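Local structure of SPbeta prophage-derived uncharacterized protein YorR (Bacillus subtilis, 3KB2) at residues Thr2-Glu7 and Asn57-Arg62; Ala96-Leu101 and Ala139-Tyr144. The protein is of uncharacterised function but binds a phosphorylated guanosine nucleotide together with magnesium, and is probably a nucleotide kinase related to dTMP kinases. All coordinates share one frame; numbering follows the deposited sequence.

Interaction 1: residues Thr2-Glu7 and Asn57-Arg62; sequences TLIILE and NVIIDR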
ATOM      1  N   THR A   2      -3.812  30.500  11.597  1.00 27.23           N
ATOM      2  CA  THR A   2      -4.954  29.560  11.471  1.00 23.90           C
ATOM      3  C   THR A   2      -4.366  28.161  11.298  1.00 27.90           C
ATOM      4  O   THR A   2      -3.150  28.004  11.137  1.00 21.06           O
ATOM      5  CB  THR A   2      -5.858  29.917  10.245  1.00 30.45           C
ATOM      6  OG1 THR A   2      -5.284  29.400   9.036  1.00 36.36           O
ATOM      7  CG2 THR A   2      -5.996  31.433  10.106  1.00 15.15           C
ATOM      8  N   LEU A   3      -5.224  27.149  11.352  1.00 24.05           N
ATOM      9  CA  LEU A   3      -4.792  25.763  11.221  1.00 20.87           C
ATOM     10  C   LEU A   3      -5.212  25.223   9.865  1.00 14.85           C
ATOM     11  O   LEU A   3      -6.397  25.006   9.614  1.00 13.18           O
ATOM     12  CB  LEU A   3      -5.410  24.920  12.339  1.00 19.78           C
ATOM     13  CG  LEU A   3      -5.136  23.419  12.340  1.00 30.27           C
ATOM     14  CD1 LEU A   3      -3.647  23.163  12.498  1.00 26.97           C
ATOM     15  CD2 LEU A   3      -5.911  22.770  13.486  1.00 32.96           C
ATOM     16  N   ILE A   4      -4.234  25.003   8.991  1.00 17.32           N
ATOM     17  CA  ILE A   4      -4.513  24.511   7.644  1.00 11.59           C
ATOM     18  C   ILE A   4      -4.386  23.002   7.558  1.00  9.39           C
ATOM     19  O   ILE A   4      -3.330  22.443   7.820  1.00 18.53           O
ATOM     20  CB  ILE A   4      -3.560  25.155   6.621  1.00 16.03           C
ATOM     21  CG1 ILE A   4      -3.612  26.687   6.763  1.00 11.01           C
ATOM     22  CG2 ILE A   4      -3.946  24.735   5.215  1.00 13.41           C
ATOM     23  CD1 ILE A   4      -2.600  27.414   5.920  1.00 19.58           C
ATOM     24  N   ILE A   5      -5.471  22.349   7.178  1.00 10.71           N
ATOM     25  CA  ILE A   5      -5.494  20.898   7.068  1.00 16.75           C
ATOM     26  C   ILE A   5      -5.604  20.465   5.604  1.00 15.41           C
ATOM     27  O   ILE A   5      -6.543  20.852   4.894  1.00 25.05           O
ATOM     28  CB  ILE A   5      -6.679  20.331   7.885  1.00 16.19           C
ATOM     29  CG1 ILE A   5      -6.501  20.708   9.365  1.00 17.99           C
ATOM     30  CG2 ILE A   5      -6.748  18.831   7.757  1.00 17.53           C
ATOM     31  CD1 ILE A   5      -7.783  20.701  10.144  1.00 21.34           C
ATOM     32  N   LEU A   6      -4.645  19.662   5.157  1.00 19.49           N
ATOM     33  CA  LEU A   6      -4.613  19.177   3.776  1.00 15.44           C
ATOM     34  C   LEU A   6      -5.008  17.711   3.700  1.00 14.93           C
ATOM     35  O   LEU A   6      -4.335  16.847   4.247  1.00 12.37           O
ATOM     36  CB  LEU A   6      -3.211  19.375   3.199  1.00 11.65           C
ATOM     37  CG  LEU A   6      -2.763  20.835   3.290  1.00 16.80           C
ATOM     38  CD1 LEU A   6      -1.339  20.979   2.791  1.00 10.94           C
ATOM     39  CD2 LEU A   6      -3.715  21.709   2.459  1.00 10.74           C
ATOM     40  N   GLU A   7      -6.105  17.438   3.009  1.00 17.01           N
ATOM     41  CA  GLU A   7      -6.594  16.078   2.883  1.00 15.08           C
ATOM     42  C   GLU A   7      -6.810  15.715   1.429  1.00 14.79           C
ATOM     43  O   GLU A   7      -6.915  16.584   0.565  1.00 16.32           O
ATOM     44  CB  GLU A   7      -7.908  15.913   3.662  1.00 19.87           C
ATOM     45  CG  GLU A   7      -7.763  16.061   5.169  1.00 13.82           C
ATOM     46  CD  GLU A   7      -7.188  14.819   5.817  1.00 21.49           C
ATOM     47  OE1 GLU A   7      -6.237  14.241   5.247  1.00 31.15           O
ATOM     48  OE2 GLU A   7      -7.673  14.421   6.901  1.00 26.98           O
ATOM     49  N   ASN A  57      -1.518  27.881  13.498  1.00 25.11           N
ATOM     50  CA  ASN A  57      -0.527  28.467  12.612  1.00 18.94           C
ATOM     51  C   ASN A  57       0.438  27.398  12.121  1.00 20.28           C
ATOM     52  O   ASN A  57       1.656  27.585  12.104  1.00 20.16           O
ATOM     53  CB  ASN A  57       0.233  29.592  13.311  1.00 27.45           C
ATOM     54  CG  ASN A  57      -0.672  30.751  13.691  1.00 38.87           C
ATOM     55  OD1 ASN A  57      -1.494  31.199  12.885  1.00 34.13           O
ATOM     56  ND2 ASN A  57      -0.529  31.243  14.922  1.00 40.12           N
ATOM     57  N   VAL A  58      -0.124  26.261  11.732  1.00 16.39           N
ATOM     58  CA  VAL A  58       0.675  25.170  11.205  1.00 18.34           C
ATOM     59  C   VAL A  58      -0.122  24.544  10.091  1.00 11.66           C
ATOM     60  O   VAL A  58      -1.304  24.816   9.943  1.00 13.55           O
ATOM     61  CB  VAL A  58       0.984  24.098  12.273  1.00 21.09           C
ATOM     62  CG1 VAL A  58       1.447  24.770  13.564  1.00 27.01           C
ATOM     63  CG2 VAL A  58      -0.229  23.225  12.511  1.00 21.78           C
ATOM     64  N   ILE A  59       0.549  23.721   9.301  1.00 13.85           N
ATOM     65  CA  ILE A  59      -0.071  23.036   8.182  1.00 16.56           C
ATOM     66  C   ILE A  59      -0.019  21.547   8.478  1.00  9.04           C
ATOM     67  O   ILE A  59       1.053  21.003   8.712  1.00 14.01           O
ATOM     68  CB  ILE A  59       0.705  23.314   6.891  1.00 16.37           C
ATOM     69  CG1 ILE A  59       0.699  24.816   6.594  1.00 11.32           C
ATOM     70  CG2 ILE A  59       0.111  22.509   5.749  1.00 15.89           C
ATOM     71  CD1 ILE A  59       1.769  25.258   5.611  1.00  5.86           C
ATOM     72  N   ILE A  60      -1.178  20.899   8.486  1.00  8.18           N
ATOM     73  CA  ILE A  60      -1.254  19.470   8.764  1.00 12.43           C
ATOM     74  C   ILE A  60      -1.468  18.706   7.454  1.00 17.60           C
ATOM     75  O   ILE A  60      -2.541  18.780   6.848  1.00 21.85           O
ATOM     76  CB  ILE A  60      -2.411  19.159   9.757  1.00 15.17           C
ATOM     77  CG1 ILE A  60      -2.141  19.872  11.092  1.00 18.66           C
ATOM     78  CG2 ILE A  60      -2.563  17.655   9.931  1.00 18.91           C
ATOM     79  CD1 ILE A  60      -3.172  19.624  12.180  1.00 14.68           C
ATOM     80  N   ASP A  61      -0.433  17.993   7.018  1.00 14.29           N
ATOM     81  CA  ASP A  61      -0.460  17.201   5.787  1.00 17.27           C
ATOM     82  C   ASP A  61      -1.108  15.856   6.134  1.00 12.00           C
ATOM     83  O   ASP A  61      -0.440  14.961   6.635  1.00 16.03           O
ATOM     84  CB  ASP A  61       0.986  17.009   5.289  1.00 17.60           C
ATOM     85  CG  ASP A  61       1.068  16.402   3.891  1.00 11.65           C
ATOM     86  OD1 ASP A  61       2.179  16.401   3.336  1.00 18.75           O
ATOM     87  OD2 ASP A  61       0.046  15.929   3.355  1.00 16.11           O
ATOM     88  N   ARG A  62      -2.412  15.744   5.874  1.00 12.90           N
ATOM     89  CA  ARG A  62      -3.209  14.550   6.170  1.00 17.93           C
ATOM     90  C   ARG A  62      -3.574  14.545   7.653  1.00 18.14           C
ATOM     91  O   ARG A  62      -2.704  14.681   8.515  1.00 16.79           O
ATOM     92  CB  ARG A  62      -2.450  13.280   5.799  1.00 21.37           C
ATOM     93  CG  ARG A  62      -2.141  13.203   4.320  1.00 26.77           C
ATOM     94  CD  ARG A  62      -2.268  11.786   3.820  1.00 18.11           C
ATOM     95  NE  ARG A  62      -1.309  10.915   4.479  1.00 35.20           N
ATOM     96  CZ  ARG A  62      -1.137   9.636   4.169  1.00 41.31           C
ATOM     97  NH1 ARG A  62      -1.865   9.079   3.204  1.00 35.40           N
ATOM     98  NH2 ARG A  62      -0.237   8.915   4.826  1.00 48.30           N
TER
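Four backbone hydrogen bonds join strand 3-7 to strand 58-61 in parallel register. Ile-4 gives its N-H to Val-58 O and its carbonyl to Ile-60 N (2.7 Å between Ile-4 O and Ile-60 N), both nearly along the C=O axis. Leu-6 repeats the pattern two residues on, its N-H donated to Ile-60 O and its carbonyl receiving Arg-62 N. At the N-terminal end the pairing declines to a bent, weak bond from Asn-57 N to Thr-2 O, and the Asn-57 side chain adds OD1, 2.7 Å from Thr-2 N, which lies above the carbonyl plane. Tyr-27 OH also bonds that nitrogen.

Side chains then fill both faces. Leu-3, its CG anti to the backbone N (chi1 177°), swings CD1 across the pair, so that this methyl wedges tightly against Val-58 CG2 (3.4 Å) and also meets Ile-60 CD1 (3.6 Å). On the opposite face Leu-6 crosses Ile-59 obliquely, Leu-6 CD1 lying 3.6 Å from Ile-59 CG2. Branched isoleucines and valine suit the extended backbone. Ile-92 of helix 82-92 covers Leu-3 and Ile-5; Ala-18 and Leu-21 of helix 14-25 cover Leu-6 and Ile-59.

Polar residues appear where the strands end. Glu-7 bends at chi2 (-78°) to bring OE1 within 3.2 Å of Arg-62 CA, where Phe-63 N and Ser-66 OG bond it. The strand pairing places Asp-61 at the C-terminal end of the parallel strands, where Ser-15 OG holds its OD1, and the nearby magnesium would be expected to stabilise its charged form.

Interaction 2: residues Ala96-Leu101 and Ala139-Tyr144; sequences AKVVYL and AGLHTY
Tyr-144 and Val-98 lose the most surface here, and they meet through backbone as much as side chain. Tyr-144 N points almost straight down the C=O axis of Val-98, 2.9 Å from its O, and Tyr-144 O in turn receives Tyr-100 N at 2.7 Å, in the carbonyl plane. With its N-H and its C=O both engaged, Tyr-144 sits between Val-98 and Tyr-100 in the parallel pattern, opposite Val-99.

The phenol of Tyr-144, with CG anti to the carbonyl carbon (chi1 -48°), runs back along the neighbouring strand toward Lys-97. Val-98 O lies at the ring edge, near its plane and 3.5 Å from Tyr-144 CD1, while His-142 ND1 approaches one face toward the rim. Lys-97, bent at chi2 and chi4, crosses the phenol obliquely: its CG comes near CE1, and NZ makes a weak hydrogen bond to Tyr-144 OH. An amphipathic tyrosine suits this partly exposed place, since its ring also packs on Leu-163 of helix 153-166 while the hydroxyl reaches the ammonium. Glu-167, probably part of the C-terminal tag, gives that ammonium a long, weak ion pair.

Val-98 points to the other face. Its CG1 lies beside Thr-143 CG2 at 3.6 Å, the two side chains pointing the same way. Both residues are beta-branched, which suits extended strands, and each turns a methyl to the other. Val-98 CG2 meets Leu-141 CD1 at 4.0 Å, and Met-136 of helix 122-137 also packs on the Val-98 side chain. Before the strands come together, one water bridges them, accepting from Val-98 N (2.8 Å) and donating to His-142 O and Ala-96 O.

Strand 143-147 thereby joins the edge of the five-stranded parallel sheet, order 2-3-1-4-5, flanked by helices as in P-loop nucleoside-monophosphate kinases.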
ATOM      1  N   ALA A  96      -9.696  26.458  11.958  1.00 18.02           N
ATOM      2  CA  ALA A  96      -9.329  25.512  10.934  1.00 17.92           C
ATOM      3  C   ALA A  96      -9.804  25.852   9.543  1.00 23.42           C
ATOM      4  O   ALA A  96     -10.866  26.444   9.351  1.00 25.05           O
ATOM      5  CB  ALA A  96      -9.816  24.125  11.324  1.00 22.03           C
ATOM      6  N   LYS A  97      -8.971  25.486   8.575  1.00 23.31           N
ATOM      7  CA  LYS A  97      -9.258  25.657   7.158  1.00 19.51           C
ATOM      8  C   LYS A  97      -9.002  24.258   6.615  1.00 21.65           C
ATOM      9  O   LYS A  97      -7.850  23.813   6.546  1.00 18.54           O
ATOM     10  CB  LYS A  97      -8.293  26.659   6.516  1.00 28.02           C
ATOM     11  CG  LYS A  97      -8.899  28.029   6.220  1.00 27.57           C
ATOM     12  CD  LYS A  97      -9.463  28.688   7.475  1.00 38.46           C
ATOM     13  CE  LYS A  97      -9.866  30.139   7.218  1.00 39.99           C
ATOM     14  NZ  LYS A  97     -10.907  30.276   6.163  1.00 31.56           N
ATOM     15  N   VAL A  98     -10.079  23.558   6.268  1.00 16.82           N
ATOM     16  CA  VAL A  98      -9.976  22.197   5.760  1.00 19.15           C
ATOM     17  C   VAL A  98      -9.895  22.152   4.247  1.00 15.71           C
ATOM     18  O   VAL A  98     -10.845  22.512   3.558  1.00 16.62           O
ATOM     19  CB  VAL A  98     -11.172  21.336   6.203  1.00 16.50           C
ATOM     20  CG1 VAL A  98     -10.973  19.907   5.727  1.00 18.16           C
ATOM     21  CG2 VAL A  98     -11.304  21.378   7.709  1.00 16.48           C
ATOM     22  N   VAL A  99      -8.759  21.701   3.733  1.00 14.36           N
ATOM     23  CA  VAL A  99      -8.576  21.627   2.293  1.00 11.41           C
ATOM     24  C   VAL A  99      -8.655  20.200   1.777  1.00 14.62           C
ATOM     25  O   VAL A  99      -8.049  19.290   2.340  1.00 21.33           O
ATOM     26  CB  VAL A  99      -7.227  22.229   1.892  1.00 11.17           C
ATOM     27  CG1 VAL A  99      -7.064  22.195   0.386  1.00 10.19           C
ATOM     28  CG2 VAL A  99      -7.136  23.627   2.406  1.00 12.63           C
ATOM     29  N   TYR A 100      -9.417  20.008   0.708  1.00 15.92           N
ATOM     30  CA  TYR A 100      -9.579  18.695   0.098  1.00 17.01           C
ATOM     31  C   TYR A 100      -9.025  18.776  -1.322  1.00 12.79           C
ATOM     32  O   TYR A 100      -9.604  19.426  -2.189  1.00 16.08           O
ATOM     33  CB  TYR A 100     -11.071  18.300   0.083  1.00 20.66           C
ATOM     34  CG  TYR A 100     -11.417  17.054  -0.723  1.00 19.71           C
ATOM     35  CD1 TYR A 100     -10.553  15.953  -0.765  1.00 24.39           C
ATOM     36  CD2 TYR A 100     -12.618  16.969  -1.438  1.00 21.83           C
ATOM     37  CE1 TYR A 100     -10.874  14.804  -1.504  1.00 15.17           C
ATOM     38  CE2 TYR A 100     -12.944  15.817  -2.176  1.00 16.54           C
ATOM     39  CZ  TYR A 100     -12.067  14.744  -2.205  1.00 19.85           C
ATOM     40  OH  TYR A 100     -12.367  13.612  -2.941  1.00 21.00           O
ATOM     41  N   LEU A 101      -7.890  18.136  -1.549  1.00  6.69           N
ATOM     42  CA  LEU A 101      -7.302  18.152  -2.866  1.00  5.52           C
ATOM     43  C   LEU A 101      -7.580  16.821  -3.538  1.00 13.10           C
ATOM     44  O   LEU A 101      -7.271  15.765  -2.985  1.00 16.40           O
ATOM     45  CB  LEU A 101      -5.799  18.394  -2.773  1.00  8.79           C
ATOM     46  CG  LEU A 101      -5.363  19.697  -2.099  1.00 11.99           C
ATOM     47  CD1 LEU A 101      -3.853  19.861  -2.238  1.00  9.81           C
ATOM     48  CD2 LEU A 101      -6.070  20.879  -2.746  1.00 12.34           C
ATOM     49  N   ALA A 139     -17.993  15.807   6.249  1.00 20.03           N
ATOM     50  CA  ALA A 139     -17.193  16.552   7.210  1.00 30.03           C
ATOM     51  C   ALA A 139     -18.077  17.494   8.011  1.00 26.78           C
ATOM     52  O   ALA A 139     -18.983  18.125   7.463  1.00 30.01           O
ATOM     53  CB  ALA A 139     -16.117  17.341   6.490  1.00 20.41           C
ATOM     54  N   GLY A 140     -17.816  17.574   9.312  1.00 27.69           N
ATOM     55  CA  GLY A 140     -18.584  18.453  10.173  1.00 28.56           C
ATOM     56  C   GLY A 140     -18.051  19.875  10.110  1.00 34.99           C
ATOM     57  O   GLY A 140     -18.549  20.774  10.788  1.00 38.54           O
ATOM     58  N   LEU A 141     -17.024  20.074   9.292  1.00 32.72           N
ATOM     59  CA  LEU A 141     -16.413  21.383   9.117  1.00 29.17           C
ATOM     60  C   LEU A 141     -16.509  21.771   7.655  1.00 27.23           C
ATOM     61  O   LEU A 141     -16.520  20.909   6.780  1.00 31.65           O
ATOM     62  CB  LEU A 141     -14.939  21.348   9.529  1.00 28.86           C
ATOM     63  CG  LEU A 141     -14.626  21.362  11.024  1.00 32.71           C
ATOM     64  CD1 LEU A 141     -13.174  20.985  11.270  1.00 24.19           C
ATOM     65  CD2 LEU A 141     -14.925  22.740  11.575  1.00 25.57           C
ATOM     66  N   HIS A 142     -16.589  23.072   7.399  1.00 31.38           N
ATOM     67  CA  HIS A 142     -16.654  23.593   6.042  1.00 25.99           C
ATOM     68  C   HIS A 142     -15.342  23.168   5.402  1.00 30.26           C
ATOM     69  O   HIS A 142     -14.310  23.166   6.069  1.00 35.87           O
ATOM     70  CB  HIS A 142     -16.752  25.124   6.077  1.00 31.85           C
ATOM     71  CG  HIS A 142     -16.959  25.755   4.734  1.00 37.50           C
ATOM     72  ND1 HIS A 142     -15.978  25.796   3.766  1.00 41.27           N
ATOM     73  CD2 HIS A 142     -18.043  26.365   4.196  1.00 41.33           C
ATOM     74  CE1 HIS A 142     -16.448  26.403   2.690  1.00 41.14           C
ATOM     75  NE2 HIS A 142     -17.699  26.757   2.924  1.00 41.19           N
ATOM     76  N   THR A 143     -15.376  22.813   4.119  1.00 27.98           N
ATOM     77  CA  THR A 143     -14.171  22.382   3.418  1.00 25.24           C
ATOM     78  C   THR A 143     -14.031  23.054   2.050  1.00 24.96           C
ATOM     79  O   THR A 143     -15.021  23.448   1.444  1.00 28.53           O
ATOM     80  CB  THR A 143     -14.171  20.844   3.238  1.00 20.25           C
ATOM     81  OG1 THR A 143     -15.255  20.457   2.385  1.00 16.86           O
ATOM     82  CG2 THR A 143     -14.355  20.155   4.584  1.00 22.97           C
ATOM     83  N   TYR A 144     -12.797  23.206   1.583  1.00 23.19           N
ATOM     84  CA  TYR A 144     -12.542  23.807   0.280  1.00 25.81           C
ATOM     85  C   TYR A 144     -11.842  22.753  -0.560  1.00 23.24           C
ATOM     86  O   TYR A 144     -10.860  22.155  -0.121  1.00 22.34           O
ATOM     87  CB  TYR A 144     -11.639  25.039   0.389  1.00 26.22           C
ATOM     88  CG  TYR A 144     -12.035  26.029   1.451  1.00 22.96           C
ATOM     89  CD1 TYR A 144     -11.613  25.860   2.766  1.00 32.12           C
ATOM     90  CD2 TYR A 144     -12.810  27.149   1.140  1.00 21.15           C
ATOM     91  CE1 TYR A 144     -11.938  26.777   3.747  1.00 30.66           C
ATOM     92  CE2 TYR A 144     -13.147  28.077   2.119  1.00 26.94           C
ATOM     93  CZ  TYR A 144     -12.703  27.882   3.423  1.00 32.53           C
ATOM     94  OH  TYR A 144     -13.009  28.792   4.413  1.00 40.15           O
TER
HETATM   95  O   HOH W   1     -12.482  24.895   6.937  1.00 25.85           O

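How the interactions relate
Both contacts are parallel strand pairings in one sheet, and they share a boundary: strand 3-7 of interaction 1 neighbours strand 96-102 of interaction 2, with Ile-5 O near Val-99 N and Glu-7 N near Val-99 O in probable hydrogen bonds. Interaction 1 joins two inner strands of the sheet and is buried, its aliphatic residues covered by helices on both faces, and it places one acidic side chain, Asp-61, near the magnesium and nucleotide. Interaction 2 brings in the outermost strand of the chain on that side and is partly buried, so water, a lysine and a tyrosine hydroxyl enter its chemistry. Its Val-99 side chain remains about 10 Å from the nucleotide.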